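Local coordinates for transcriptional regulator, putative (Vibrio cholerae O1 biovar eltor str. N16961, PDB 3BJN), which probably acts as an IclR-family transcription factor that represses allantoin and glyoxylate utilization operons, the fragment here being its C-terminal domain, at residues 72-77 with 83-88. Residues are numbered along the deposited sequence; the frame is centred on the assembly and turned at random.
Sequences VMLAYM and EKILRY
Leu74 splits its two methyls between neighbouring residues of the facing helix: CD2 meets Ile85 CG2 at 4.1 Å, while CD1 meets Leu86 CD2 at 4.0 Å. The backbones stay well apart, Leu74 CA to Ile85 CA being 8.5 Å, so side chains alone fill the interface. Ile85 uses both its branches. CG2 faces Leu74, whereas CD1, at the end of the CG1 arm that lies anti to the carbonyl carbon (chi1 -68°), reaches the selenium of Met77, with SE to CD1 at 3.7 Å. Met77, a selenomethionine, carries CG between its backbone N and carbonyl carbon (chi1 68°), and a bend at chi3 (56°) brings CE also to within 4.1 Å of Ile85 CD1. This residue is the first to leave helical geometry after helix 67-76, yet Met77 N still bonds to Met73 O. All four touching residues are buried; Phe102 of helix 96-108 also packs on Leu74, Leu64 on Ile85 and Pro93 on Leu86. Helix 79-88 packs on helix 67-76, through Leu74, and on Met77 beyond it; two consecutive helices, joined by a two-residue link and set obliquely, share an apolar contact within the IclR C-terminal domain, a member of the GAF clan.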
loop_
_atom_site.group_PDB
_atom_site.type_symbol
_atom_site.label_atom_id
_atom_site.label_comp_id
_atom_site.label_asym_id
_atom_site.label_seq_id
_atom_site.Cartn_x
_atom_site.Cartn_y
_atom_site.Cartn_z
ATOM N N VAL A 72 0.796 -4.930 3.786
ATOM C CA VAL A 72 -0.619 -4.794 4.165
ATOM C C VAL A 72 -1.495 -5.809 3.428
ATOM O O VAL A 72 -2.346 -6.481 4.039
ATOM C CB VAL A 72 -1.118 -3.372 3.850
ATOM C CG1 VAL A 72 -2.643 -3.342 3.751
ATOM C CG2 VAL A 72 -0.617 -2.476 4.911
HETATM N N MSE A 73 -1.254 -5.964 2.131
HETATM C CA MSE A 73 -2.074 -6.858 1.332
HETATM C C MSE A 73 -1.807 -8.303 1.735
HETATM O O MSE A 73 -2.752 -9.083 1.923
HETATM C CB MSE A 73 -1.868 -6.596 -0.160
HETATM C CG MSE A 73 -2.455 -5.219 -0.520
HETATM SE SE MSE A 73 -2.424 -4.818 -2.414
HETATM C CE MSE A 73 -0.667 -5.173 -2.776
ATOM N N LEU A 74 -0.529 -8.642 1.921
ATOM C CA LEU A 74 -0.163 -9.998 2.398
ATOM C C LEU A 74 -0.774 -10.302 3.779
ATOM O O LEU A 74 -1.240 -11.429 4.024
ATOM C CB LEU A 74 1.349 -10.180 2.441
ATOM C CG LEU A 74 2.007 -10.245 1.058
ATOM C CD1 LEU A 74 3.543 -10.026 1.236
ATOM C CD2 LEU A 74 1.693 -11.595 0.370
ATOM N N ALA A 75 -0.779 -9.313 4.670
ATOM C CA ALA A 75 -1.328 -9.520 6.028
ATOM C C ALA A 75 -2.843 -9.756 6.034
ATOM O O ALA A 75 -3.363 -10.490 6.892
ATOM C CB ALA A 75 -0.992 -8.353 6.945
ATOM N N TYR A 76 -3.546 -9.124 5.097
ATOM C CA TYR A 76 -5.021 -9.119 5.117
ATOM C C TYR A 76 -5.711 -10.077 4.153
ATOM O O TYR A 76 -6.909 -10.358 4.321
ATOM C CB TYR A 76 -5.576 -7.699 4.927
ATOM C CG TYR A 76 -5.546 -6.871 6.185
ATOM C CD1 TYR A 76 -4.426 -6.129 6.533
ATOM C CD2 TYR A 76 -6.649 -6.848 7.048
ATOM C CE1 TYR A 76 -4.402 -5.354 7.719
ATOM C CE2 TYR A 76 -6.638 -6.090 8.212
ATOM C CZ TYR A 76 -5.522 -5.342 8.539
ATOM O OH TYR A 76 -5.565 -4.602 9.709
HETATM N N MSE A 77 -4.987 -10.552 3.139
HETATM C CA MSE A 77 -5.516 -11.608 2.266
HETATM C C MSE A 77 -5.581 -12.958 3.020
HETATM O O MSE A 77 -5.018 -13.096 4.105
HETATM C CB MSE A 77 -4.659 -11.740 1.000
HETATM C CG MSE A 77 -3.286 -12.263 1.271
HETATM SE SE MSE A 77 -2.308 -12.508 -0.419
HETATM C CE MSE A 77 -2.467 -10.690 -1.139
ATOM N N GLU A 83 0.684 -17.412 1.564
ATOM C CA GLU A 83 1.737 -18.435 1.579
ATOM C C GLU A 83 2.253 -18.770 0.178
ATOM O O GLU A 83 3.478 -18.867 -0.037
ATOM C CB GLU A 83 1.261 -19.699 2.323
ATOM C CG GLU A 83 0.999 -19.413 3.802
ATOM C CD GLU A 83 0.161 -20.500 4.471
ATOM O OE1 GLU A 83 -0.185 -21.514 3.815
ATOM O OE2 GLU A 83 -0.146 -20.335 5.664
ATOM N N LYS A 84 1.338 -18.901 -0.783
ATOM C CA LYS A 84 1.705 -19.199 -2.179
ATOM C C LYS A 84 2.604 -18.115 -2.753
ATOM O O LYS A 84 3.571 -18.386 -3.489
ATOM C CB LYS A 84 0.449 -19.311 -3.061
ATOM C CG LYS A 84 -0.345 -20.586 -2.891
ATOM C CD LYS A 84 -1.510 -20.563 -3.857
ATOM C CE LYS A 84 -2.314 -21.836 -3.754
ATOM N NZ LYS A 84 -3.588 -21.675 -4.497
ATOM N N ILE A 85 2.272 -16.866 -2.430
ATOM C CA ILE A 85 3.014 -15.750 -2.959
ATOM C C ILE A 85 4.413 -15.722 -2.341
ATOM O O ILE A 85 5.400 -15.635 -3.043
ATOM C CB ILE A 85 2.260 -14.407 -2.713
ATOM C CG1 ILE A 85 0.989 -14.395 -3.562
ATOM C CG2 ILE A 85 3.138 -13.233 -3.074
ATOM C CD1 ILE A 85 -0.007 -13.286 -3.176
ATOM N N LEU A 86 4.494 -15.827 -1.020
ATOM C CA LEU A 86 5.799 -15.732 -0.351
ATOM C C LEU A 86 6.687 -16.905 -0.810
ATOM O O LEU A 86 7.892 -16.718 -1.027
ATOM C CB LEU A 86 5.635 -15.731 1.169
ATOM C CG LEU A 86 5.150 -14.388 1.745
ATOM C CD1 LEU A 86 5.165 -14.481 3.254
ATOM C CD2 LEU A 86 6.007 -13.239 1.283
ATOM N N ARG A 87 6.095 -18.100 -0.943
ATOM C CA ARG A 87 6.889 -19.268 -1.394
ATOM C C ARG A 87 7.430 -19.082 -2.822
ATOM O O ARG A 87 8.554 -19.509 -3.169
ATOM C CB ARG A 87 6.121 -20.586 -1.249
ATOM C CG ARG A 87 5.866 -20.941 0.228
ATOM C CD ARG A 87 5.602 -22.401 0.496
ATOM N NE ARG A 87 5.712 -22.651 1.942
ATOM C CZ ARG A 87 4.680 -22.751 2.778
ATOM N NH1 ARG A 87 3.429 -22.639 2.328
ATOM N NH2 ARG A 87 4.903 -22.963 4.072
ATOM N N TYR A 88 6.628 -18.474 -3.685
ATOM C CA TYR A 88 7.125 -18.176 -5.023
ATOM C C TYR A 88 8.373 -17.303 -4.971
ATOM O O TYR A 88 9.320 -17.524 -5.699
ATOM C CB TYR A 88 6.048 -17.456 -5.811
ATOM C CG TYR A 88 6.528 -16.935 -7.135
ATOM C CD1 TYR A 88 6.918 -17.820 -8.147
ATOM C CD2 TYR A 88 6.589 -15.566 -7.394
ATOM C CE1 TYR A 88 7.339 -17.348 -9.411
ATOM C CE2 TYR A 88 7.019 -15.074 -8.641
ATOM C CZ TYR A 88 7.388 -15.987 -9.646
ATOM O OH TYR A 88 7.804 -15.482 -10.874
#